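Local structure of superoxide dismutase (Chaetomium thermophilum, 4BR6) at residues 76-90 and 181-193. The protein probably protects cells from oxidative damage by converting superoxide to hydrogen peroxide and oxygen at a bound manganese ion. Numbering follows the deposited sequence.
Sequences LFWENLAPASREGGG and IWNVINWKTVAQR
Glu79 O, near the end of helix 61-79, is gripped by two donors: Thr189 OG1 reaches it over 2.8 Å, and a water that also accepts from Asn186 ND2 donates to it. It illustrates how a helix C-terminus can be tied to another helix, here joining the alpha-hairpin domain of an iron/manganese superoxide dismutase to its C-terminal domain. Three of the seven hydrogen bonds that cross the contact come from Arg193. Its chain runs extended from CG to NE, and NH2 forks in the guanidinium plane, giving one hydrogen to Leu76 O at 2.9 Å and the other to Glu79 OE1 in a salt bridge on the anti side of the carboxylate. NH1 meets a lone pair of Asn80 OD1 at 3.1 Å, amide and guanidinium planes nearly perpendicular (85°), and also bonds Leu156 O. Leu76 CD2 lies over one face of the guanidinium and Thr189 CG2 3.5 Å above a face. A leucine in place of Arg193 would probably leave the Glu79 carboxylate without its charged mate and Leu76 O without its second donor. Further along, the backbones form a single bridge, Asn186 N to Asn80 O and Ala82 N to Val184 O. Leu81 CD2 packs on Val184 and Ile185, while Ile181 CD1 touches the edge of Phe77, whose side chain lies about 6 Å from the manganese. Asn186 caps helix 187-195: with CG anti to the backbone N (chi1 -167°), OD1 accepts from Lys188 N at 2.9 Å and, from above its amide plane, from Thr189 N.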
ATOM      1  N   LEU B  76     -12.782 -16.851 -11.478  1.00 12.97           N
ATOM      2  CA  LEU B  76     -13.016 -17.799 -10.394  1.00 18.56           C
ATOM      3  C   LEU B  76     -14.329 -17.536  -9.652  1.00 15.75           C
ATOM      4  O   LEU B  76     -15.006 -18.474  -9.257  1.00 17.58           O
ATOM      5  CB  LEU B  76     -11.870 -17.767  -9.390  1.00 18.25           C
ATOM      6  CG  LEU B  76     -10.502 -18.209  -9.895  1.00 16.77           C
ATOM      7  CD1 LEU B  76      -9.503 -18.057  -8.758  1.00 20.15           C
ATOM      8  CD2 LEU B  76     -10.515 -19.625 -10.400  1.00 14.63           C
ATOM      9  N   PHE B  77     -14.671 -16.264  -9.449  1.00 12.87           N
ATOM     10  CA  PHE B  77     -15.909 -15.890  -8.760  1.00 13.99           C
ATOM     11  C   PHE B  77     -17.138 -16.533  -9.429  1.00 16.81           C
ATOM     12  O   PHE B  77     -17.920 -17.208  -8.772  1.00 17.65           O
ATOM     13  CB  PHE B  77     -16.068 -14.363  -8.728  1.00 14.19           C
ATOM     14  CG  PHE B  77     -17.161 -13.866  -7.809  1.00 15.06           C
ATOM     15  CD1 PHE B  77     -17.350 -14.410  -6.545  1.00 13.86           C
ATOM     16  CD2 PHE B  77     -17.984 -12.818  -8.199  1.00 19.38           C
ATOM     17  CE1 PHE B  77     -18.345 -13.935  -5.716  1.00 14.97           C
ATOM     18  CE2 PHE B  77     -18.981 -12.345  -7.357  1.00 13.37           C
ATOM     19  CZ  PHE B  77     -19.154 -12.898  -6.127  1.00 12.63           C
ATOM     20  N   TRP B  78     -17.298 -16.336 -10.735  1.00 15.78           N
ATOM     21  CA  TRP B  78     -18.446 -16.890 -11.434  1.00 15.97           C
ATOM     22  C   TRP B  78     -18.505 -18.400 -11.286  1.00 18.24           C
ATOM     23  O   TRP B  78     -19.586 -18.979 -11.136  1.00 16.81           O
ATOM     24  CB  TRP B  78     -18.403 -16.563 -12.924  1.00 18.19           C
ATOM     25  CG  TRP B  78     -18.175 -15.142 -13.277  1.00 12.53           C
ATOM     26  CD1 TRP B  78     -17.382 -14.694 -14.268  1.00 11.87           C
ATOM     27  CD2 TRP B  78     -18.750 -13.978 -12.661  1.00 12.55           C
ATOM     28  NE1 TRP B  78     -17.407 -13.337 -14.311  1.00 15.33           N
ATOM     29  CE2 TRP B  78     -18.233 -12.865 -13.334  1.00 14.66           C
ATOM     30  CE3 TRP B  78     -19.630 -13.769 -11.605  1.00 17.21           C
ATOM     31  CZ2 TRP B  78     -18.573 -11.562 -12.995  1.00 12.82           C
ATOM     32  CZ3 TRP B  78     -19.970 -12.475 -11.272  1.00 13.72           C
ATOM     33  CH2 TRP B  78     -19.444 -11.390 -11.963  1.00 12.91           C
ATOM     34  N   GLU B  79     -17.334 -19.028 -11.346  1.00 18.14           N
ATOM     35  CA  GLU B  79     -17.227 -20.474 -11.246  1.00 19.90           C
ATOM     36  C   GLU B  79     -17.673 -21.006  -9.897  1.00 19.53           C
ATOM     37  O   GLU B  79     -18.179 -22.129  -9.833  1.00 20.42           O
ATOM     38  CB  GLU B  79     -15.789 -20.914 -11.476  1.00 19.80           C
ATOM     39  CG  GLU B  79     -15.283 -20.728 -12.872  1.00 20.77           C
ATOM     40  CD  GLU B  79     -13.864 -21.246 -13.006  1.00 21.30           C
ATOM     41  OE1 GLU B  79     -13.283 -21.639 -11.968  1.00 27.23           O
ATOM     42  OE2 GLU B  79     -13.326 -21.262 -14.130  1.00 23.71           O
ATOM     43  N   ASN B  80     -17.474 -20.235  -8.821  1.00 17.43           N
ATOM     44  CA  ASN B  80     -17.926 -20.697  -7.495  1.00 18.71           C
ATOM     45  C   ASN B  80     -19.268 -20.096  -7.074  1.00 17.45           C
ATOM     46  O   ASN B  80     -19.571 -19.972  -5.896  1.00 17.25           O
ATOM     47  CB  ASN B  80     -16.833 -20.647  -6.379  1.00 19.21           C
ATOM     48  CG  ASN B  80     -16.451 -19.230  -5.911  1.00 18.89           C
ATOM     49  OD1 ASN B  80     -15.275 -18.857  -5.948  1.00 13.25           O
ATOM     50  ND2 ASN B  80     -17.424 -18.471  -5.404  1.00 20.82           N
ATOM     51  N   LEU B  81     -20.070 -19.753  -8.078  1.00 19.78           N
ATOM     52  CA  LEU B  81     -21.444 -19.318  -7.880  1.00 18.96           C
ATOM     53  C   LEU B  81     -22.351 -20.233  -8.710  1.00 22.10           C
ATOM     54  O   LEU B  81     -22.006 -20.609  -9.832  1.00 18.82           O
ATOM     55  CB  LEU B  81     -21.659 -17.863  -8.322  1.00 14.96           C
ATOM     56  CG  LEU B  81     -21.069 -16.727  -7.479  1.00 14.36           C
ATOM     57  CD1 LEU B  81     -21.334 -15.404  -8.142  1.00 12.04           C
ATOM     58  CD2 LEU B  81     -21.621 -16.713  -6.056  1.00 16.67           C
ATOM     59  N   ALA B  82     -23.505 -20.584  -8.162  1.00 21.00           N
ATOM     60  CA  ALA B  82     -24.469 -21.384  -8.887  1.00 18.87           C
ATOM     61  C   ALA B  82     -25.855 -21.146  -8.303  1.00 23.09           C
ATOM     62  O   ALA B  82     -25.981 -20.791  -7.133  1.00 18.75           O
ATOM     63  CB  ALA B  82     -24.093 -22.850  -8.829  1.00 20.09           C
ATOM     64  N   PRO B  83     -26.903 -21.306  -9.129  1.00 27.30           N
ATOM     65  CA  PRO B  83     -28.276 -21.137  -8.640  1.00 22.26           C
ATOM     66  C   PRO B  83     -28.576 -22.028  -7.445  1.00 23.05           C
ATOM     67  O   PRO B  83     -28.086 -23.149  -7.387  1.00 25.81           O
ATOM     68  CB  PRO B  83     -29.135 -21.556  -9.834  1.00 25.50           C
ATOM     69  CG  PRO B  83     -28.190 -22.251 -10.789  1.00 25.04           C
ATOM     70  CD  PRO B  83     -26.866 -21.660 -10.558  1.00 23.18           C
ATOM     71  N   ALA B  84     -29.375 -21.532  -6.508  1.00 27.32           N
ATOM     72  CA  ALA B  84     -29.668 -22.268  -5.279  1.00 27.18           C
ATOM     73  C   ALA B  84     -30.429 -23.566  -5.538  1.00 29.58           C
ATOM     74  O   ALA B  84     -30.372 -24.489  -4.730  1.00 25.19           O
ATOM     75  CB  ALA B  84     -30.452 -21.392  -4.321  1.00 26.41           C
ATOM     76  N   SER B  85     -31.126 -23.638  -6.671  1.00 33.00           N
ATOM     77  CA  SER B  85     -31.931 -24.813  -7.007  1.00 27.06           C
ATOM     78  C   SER B  85     -31.066 -25.947  -7.518  1.00 30.06           C
ATOM     79  O   SER B  85     -31.565 -27.039  -7.750  1.00 29.47           O
ATOM     80  CB  SER B  85     -32.979 -24.472  -8.071  1.00 35.57           C
ATOM     81  OG  SER B  85     -32.408 -24.381  -9.365  1.00 31.40           O
ATOM     82  N   ARG B  86     -29.777 -25.679  -7.701  1.00 28.85           N
ATOM     83  CA  ARG B  86     -28.850 -26.675  -8.230  1.00 28.86           C
ATOM     84  C   ARG B  86     -27.631 -26.847  -7.338  1.00 24.96           C
ATOM     85  O   ARG B  86     -27.734 -27.399  -6.245  1.00 24.43           O
ATOM     86  CB  ARG B  86     -28.419 -26.301  -9.645  1.00 27.61           C
ATOM     87  CG  ARG B  86     -29.533 -26.313 -10.654  1.00 29.00           C
ATOM     88  CD  ARG B  86     -28.974 -26.141 -12.041  1.00 27.34           C
ATOM     89  NE  ARG B  86     -29.350 -24.864 -12.628  1.00 31.09           N
ATOM     90  CZ  ARG B  86     -28.635 -24.203 -13.536  1.00 27.22           C
ATOM     91  NH1 ARG B  86     -27.481 -24.676 -13.980  1.00 31.39           N
ATOM     92  NH2 ARG B  86     -29.082 -23.056 -14.005  1.00 26.10           N
ATOM     93  N   GLU B  87     -26.481 -26.372  -7.802  1.00 29.39           N
ATOM     94  CA  GLU B  87     -25.195 -26.700  -7.172  1.00 26.77           C
ATOM     95  C   GLU B  87     -24.743 -25.604  -6.212  1.00 23.68           C
ATOM     96  O   GLU B  87     -23.648 -25.660  -5.653  1.00 22.57           O
ATOM     97  CB  GLU B  87     -24.124 -26.918  -8.243  1.00 24.62           C
ATOM     98  CG  GLU B  87     -24.664 -27.338  -9.608  1.00 33.79           C
ATOM     99  CD  GLU B  87     -24.684 -26.191 -10.586  1.00 34.22           C
ATOM    100  OE1 GLU B  87     -23.632 -25.909 -11.204  1.00 35.38           O
ATOM    101  OE2 GLU B  87     -25.752 -25.565 -10.726  1.00 29.16           O
ATOM    102  N   GLY B  88     -25.601 -24.611  -6.025  1.00 26.85           N
ATOM    103  CA  GLY B  88     -25.282 -23.477  -5.188  1.00 21.55           C
ATOM    104  C   GLY B  88     -25.893 -23.677  -3.828  1.00 22.54           C
ATOM    105  O   GLY B  88     -26.936 -24.314  -3.704  1.00 21.57           O
ATOM    106  N   GLY B  89     -25.232 -23.148  -2.806  1.00 22.97           N
ATOM    107  CA  GLY B  89     -25.734 -23.234  -1.451  1.00 20.51           C
ATOM    108  C   GLY B  89     -25.350 -24.546  -0.796  1.00 25.79           C
ATOM    109  O   GLY B  89     -24.497 -25.281  -1.301  1.00 23.11           O
ATOM    110  N   GLY B  90     -25.999 -24.839   0.328  1.00 26.26           N
ATOM    111  CA  GLY B  90     -25.717 -26.032   1.096  1.00 28.42           C
ATOM    112  C   GLY B  90     -24.382 -25.899   1.796  1.00 24.35           C
ATOM    113  O   GLY B  90     -23.952 -24.794   2.120  1.00 24.09           O
ATOM    114  N   ILE B 181     -25.056 -14.445   0.271  1.00 20.31           N
ATOM    115  CA  ILE B 181     -24.340 -15.067  -0.851  1.00 20.71           C
ATOM    116  C   ILE B 181     -24.041 -16.553  -0.636  1.00 16.08           C
ATOM    117  O   ILE B 181     -23.864 -17.301  -1.588  1.00 16.83           O
ATOM    118  CB  ILE B 181     -23.018 -14.318  -1.181  1.00 19.42           C
ATOM    119  CG1 ILE B 181     -22.437 -14.800  -2.519  1.00 16.49           C
ATOM    120  CG2 ILE B 181     -22.020 -14.491  -0.043  1.00 18.55           C
ATOM    121  CD1 ILE B 181     -21.321 -13.910  -3.064  1.00 15.65           C
ATOM    122  N   TRP B 182     -23.971 -16.978   0.615  1.00 17.88           N
ATOM    123  CA  TRP B 182     -23.685 -18.377   0.907  1.00 20.93           C
ATOM    124  C   TRP B 182     -24.712 -19.302   0.278  1.00 18.44           C
ATOM    125  O   TRP B 182     -24.429 -20.470   0.044  1.00 19.71           O
ATOM    126  CB  TRP B 182     -23.602 -18.610   2.417  1.00 24.02           C
ATOM    127  CG  TRP B 182     -22.467 -17.833   3.014  1.00 21.74           C
ATOM    128  CD1 TRP B 182     -22.523 -16.575   3.504  1.00 20.65           C
ATOM    129  CD2 TRP B 182     -21.101 -18.252   3.132  1.00 20.38           C
ATOM    130  NE1 TRP B 182     -21.285 -16.176   3.935  1.00 25.87           N
ATOM    131  CE2 TRP B 182     -20.391 -17.187   3.714  1.00 24.99           C
ATOM    132  CE3 TRP B 182     -20.411 -19.417   2.797  1.00 23.55           C
ATOM    133  CZ2 TRP B 182     -19.029 -17.257   3.987  1.00 25.53           C
ATOM    134  CZ3 TRP B 182     -19.054 -19.483   3.065  1.00 25.85           C
ATOM    135  CH2 TRP B 182     -18.379 -18.409   3.656  1.00 23.84           C
ATOM    136  N   ASN B 183     -25.900 -18.767  -0.002  1.00 22.56           N
ATOM    137  CA  ASN B 183     -26.962 -19.541  -0.633  1.00 23.86           C
ATOM    138  C   ASN B 183     -26.701 -19.905  -2.081  1.00 25.77           C
ATOM    139  O   ASN B 183     -27.391 -20.769  -2.630  1.00 24.59           O
ATOM    140  CB  ASN B 183     -28.288 -18.795  -0.559  1.00 22.54           C
ATOM    141  CG  ASN B 183     -28.851 -18.777   0.830  1.00 23.08           C
ATOM    142  OD1 ASN B 183     -29.388 -19.781   1.303  1.00 21.24           O
ATOM    143  ND2 ASN B 183     -28.723 -17.645   1.504  1.00 20.55           N
ATOM    144  N   VAL B 184     -25.719 -19.247  -2.689  1.00 18.85           N
ATOM    145  CA  VAL B 184     -25.398 -19.475  -4.094  1.00 21.35           C
ATOM    146  C   VAL B 184     -23.918 -19.803  -4.341  1.00 21.07           C
ATOM    147  O   VAL B 184     -23.448 -19.669  -5.462  1.00 22.58           O
ATOM    148  CB  VAL B 184     -25.829 -18.263  -4.984  1.00 17.88           C
ATOM    149  CG1 VAL B 184     -27.360 -18.179  -5.082  1.00 20.50           C
ATOM    150  CG2 VAL B 184     -25.259 -16.959  -4.453  1.00 15.94           C
ATOM    151  N   ILE B 185     -23.196 -20.257  -3.314  1.00 17.04           N
ATOM    152  CA  ILE B 185     -21.801 -20.698  -3.481  1.00 21.48           C
ATOM    153  C   ILE B 185     -21.719 -22.125  -4.017  1.00 17.91           C
ATOM    154  O   ILE B 185     -22.269 -23.032  -3.419  1.00 16.99           O
ATOM    155  CB  ILE B 185     -21.013 -20.667  -2.140  1.00 16.70           C
ATOM    156  CG1 ILE B 185     -20.959 -19.245  -1.587  1.00 16.46           C
ATOM    157  CG2 ILE B 185     -19.591 -21.220  -2.320  1.00 15.08           C
ATOM    158  CD1 ILE B 185     -20.305 -18.244  -2.516  1.00 17.70           C
ATOM    159  N   ASN B 186     -21.004 -22.326  -5.126  1.00 17.85           N
ATOM    160  CA  ASN B 186     -20.866 -23.661  -5.705  1.00 16.42           C
ATOM    161  C   ASN B 186     -19.773 -24.487  -5.014  1.00 19.59           C
ATOM    162  O   ASN B 186     -18.605 -24.413  -5.382  1.00 18.26           O
ATOM    163  CB  ASN B 186     -20.585 -23.592  -7.208  1.00 19.71           C
ATOM    164  CG  ASN B 186     -20.739 -24.936  -7.884  1.00 20.93           C
ATOM    165  OD1 ASN B 186     -20.607 -25.970  -7.239  1.00 18.98           O
ATOM    166  ND2 ASN B 186     -21.051 -24.932  -9.179  1.00 19.04           N
ATOM    167  N   TRP B 187     -20.158 -25.304  -4.034  1.00 22.40           N
ATOM    168  CA  TRP B 187     -19.177 -26.055  -3.253  1.00 20.54           C
ATOM    169  C   TRP B 187     -18.648 -27.254  -4.005  1.00 19.94           C
ATOM    170  O   TRP B 187     -17.710 -27.898  -3.565  1.00 20.42           O
ATOM    171  CB  TRP B 187     -19.737 -26.488  -1.900  1.00 21.76           C
ATOM    172  CG  TRP B 187     -19.898 -25.325  -0.996  1.00 22.62           C
ATOM    173  CD1 TRP B 187     -21.058 -24.746  -0.610  1.00 25.07           C
ATOM    174  CD2 TRP B 187     -18.848 -24.562  -0.398  1.00 24.88           C
ATOM    175  NE1 TRP B 187     -20.805 -23.674   0.205  1.00 20.70           N
ATOM    176  CE2 TRP B 187     -19.454 -23.539   0.347  1.00 23.94           C
ATOM    177  CE3 TRP B 187     -17.454 -24.643  -0.424  1.00 21.61           C
ATOM    178  CZ2 TRP B 187     -18.720 -22.616   1.067  1.00 21.05           C
ATOM    179  CZ3 TRP B 187     -16.735 -23.727   0.291  1.00 17.84           C
ATOM    180  CH2 TRP B 187     -17.365 -22.728   1.027  1.00 20.29           C
ATOM    181  N   LYS B 188     -19.239 -27.545  -5.155  1.00 24.13           N
ATOM    182  CA  LYS B 188     -18.700 -28.582  -6.022  1.00 24.52           C
ATOM    183  C   LYS B 188     -17.475 -28.038  -6.759  1.00 19.53           C
ATOM    184  O   LYS B 188     -16.472 -28.725  -6.911  1.00 16.11           O
ATOM    185  CB  LYS B 188     -19.778 -29.082  -6.986  1.00 23.79           C
ATOM    186  CG  LYS B 188     -19.278 -29.984  -8.098  1.00 27.40           C
ATOM    187  CD  LYS B 188     -20.359 -30.952  -8.587  1.00 29.44           C
ATOM    188  CE  LYS B 188     -21.705 -30.284  -8.798  1.00 33.27           C
ATOM    189  NZ  LYS B 188     -21.645 -29.133  -9.735  1.00 38.07           N
ATOM    190  N   THR B 189     -17.536 -26.788  -7.191  1.00 21.30           N
ATOM    191  CA  THR B 189     -16.366 -26.164  -7.815  1.00 22.66           C
ATOM    192  C   THR B 189     -15.219 -26.086  -6.812  1.00 20.67           C
ATOM    193  O   THR B 189     -14.082 -26.384  -7.140  1.00 20.46           O
ATOM    194  CB  THR B 189     -16.671 -24.742  -8.316  1.00 18.73           C
ATOM    195  OG1 THR B 189     -17.692 -24.796  -9.309  1.00 22.56           O
ATOM    196  CG2 THR B 189     -15.440 -24.094  -8.912  1.00 17.81           C
ATOM    197  N   VAL B 190     -15.526 -25.662  -5.592  1.00 21.88           N
ATOM    198  CA  VAL B 190     -14.506 -25.498  -4.555  1.00 19.75           C
ATOM    199  C   VAL B 190     -13.785 -26.808  -4.278  1.00 17.83           C
ATOM    200  O   VAL B 190     -12.576 -26.829  -4.122  1.00 13.86           O
ATOM    201  CB  VAL B 190     -15.128 -24.993  -3.235  1.00 18.80           C
ATOM    202  CG1 VAL B 190     -14.059 -24.834  -2.146  1.00 17.74           C
ATOM    203  CG2 VAL B 190     -15.877 -23.695  -3.481  1.00 21.17           C
ATOM    204  N   ALA B 191     -14.536 -27.900  -4.216  1.00 17.86           N
ATOM    205  CA  ALA B 191     -13.961 -29.202  -3.909  1.00 16.18           C
ATOM    206  C   ALA B 191     -13.101 -29.715  -5.054  1.00 19.99           C
ATOM    207  O   ALA B 191     -12.152 -30.473  -4.835  1.00 25.08           O
ATOM    208  CB  ALA B 191     -15.067 -30.193  -3.593  1.00 20.35           C
ATOM    209  N   GLN B 192     -13.438 -29.321  -6.276  1.00 19.20           N
ATOM    210  CA  GLN B 192     -12.602 -29.629  -7.431  1.00 17.16           C
ATOM    211  C   GLN B 192     -11.262 -28.937  -7.288  1.00 20.19           C
ATOM    212  O   GLN B 192     -10.219 -29.564  -7.427  1.00 22.34           O
ATOM    213  CB  GLN B 192     -13.287 -29.198  -8.728  1.00 26.44           C
ATOM    214  CG  GLN B 192     -14.186 -30.261  -9.337  1.00 21.50           C
ATOM    215  CD  GLN B 192     -15.424 -29.697  -9.995  1.00 29.63           C
ATOM    216  OE1 GLN B 192     -15.384 -28.662 -10.665  1.00 31.68           O
ATOM    217  NE2 GLN B 192     -16.548 -30.381  -9.801  1.00 30.50           N
ATOM    218  N   ARG B 193     -11.292 -27.642  -6.994  1.00 22.89           N
ATOM    219  CA  ARG B 193     -10.070 -26.873  -6.784  1.00 20.27           C
ATOM    220  C   ARG B 193      -9.263 -27.465  -5.636  1.00 23.08           C
ATOM    221  O   ARG B 193      -8.038 -27.578  -5.716  1.00 25.09           O
ATOM    222  CB  ARG B 193     -10.414 -25.422  -6.464  1.00 19.11           C
ATOM    223  CG  ARG B 193     -11.137 -24.724  -7.580  1.00 14.51           C
ATOM    224  CD  ARG B 193     -11.676 -23.394  -7.117  1.00 17.19           C
ATOM    225  NE  ARG B 193     -12.230 -22.617  -8.217  1.00 12.23           N
ATOM    226  CZ  ARG B 193     -12.931 -21.498  -8.064  1.00 18.09           C
ATOM    227  NH1 ARG B 193     -13.172 -21.016  -6.854  1.00 12.00           N
ATOM    228  NH2 ARG B 193     -13.393 -20.858  -9.127  1.00 16.42           N
TER
HETATM  229  O   HOH W   1     -20.348 -23.114 -11.054  1.00 29.15           O
HETATM  230  O   HOH W   2     -22.732 -26.203  -2.740  1.00 23.99           O
HETATM  231  O   HOH W   3     -22.807 -21.964   1.505  1.00 19.67           O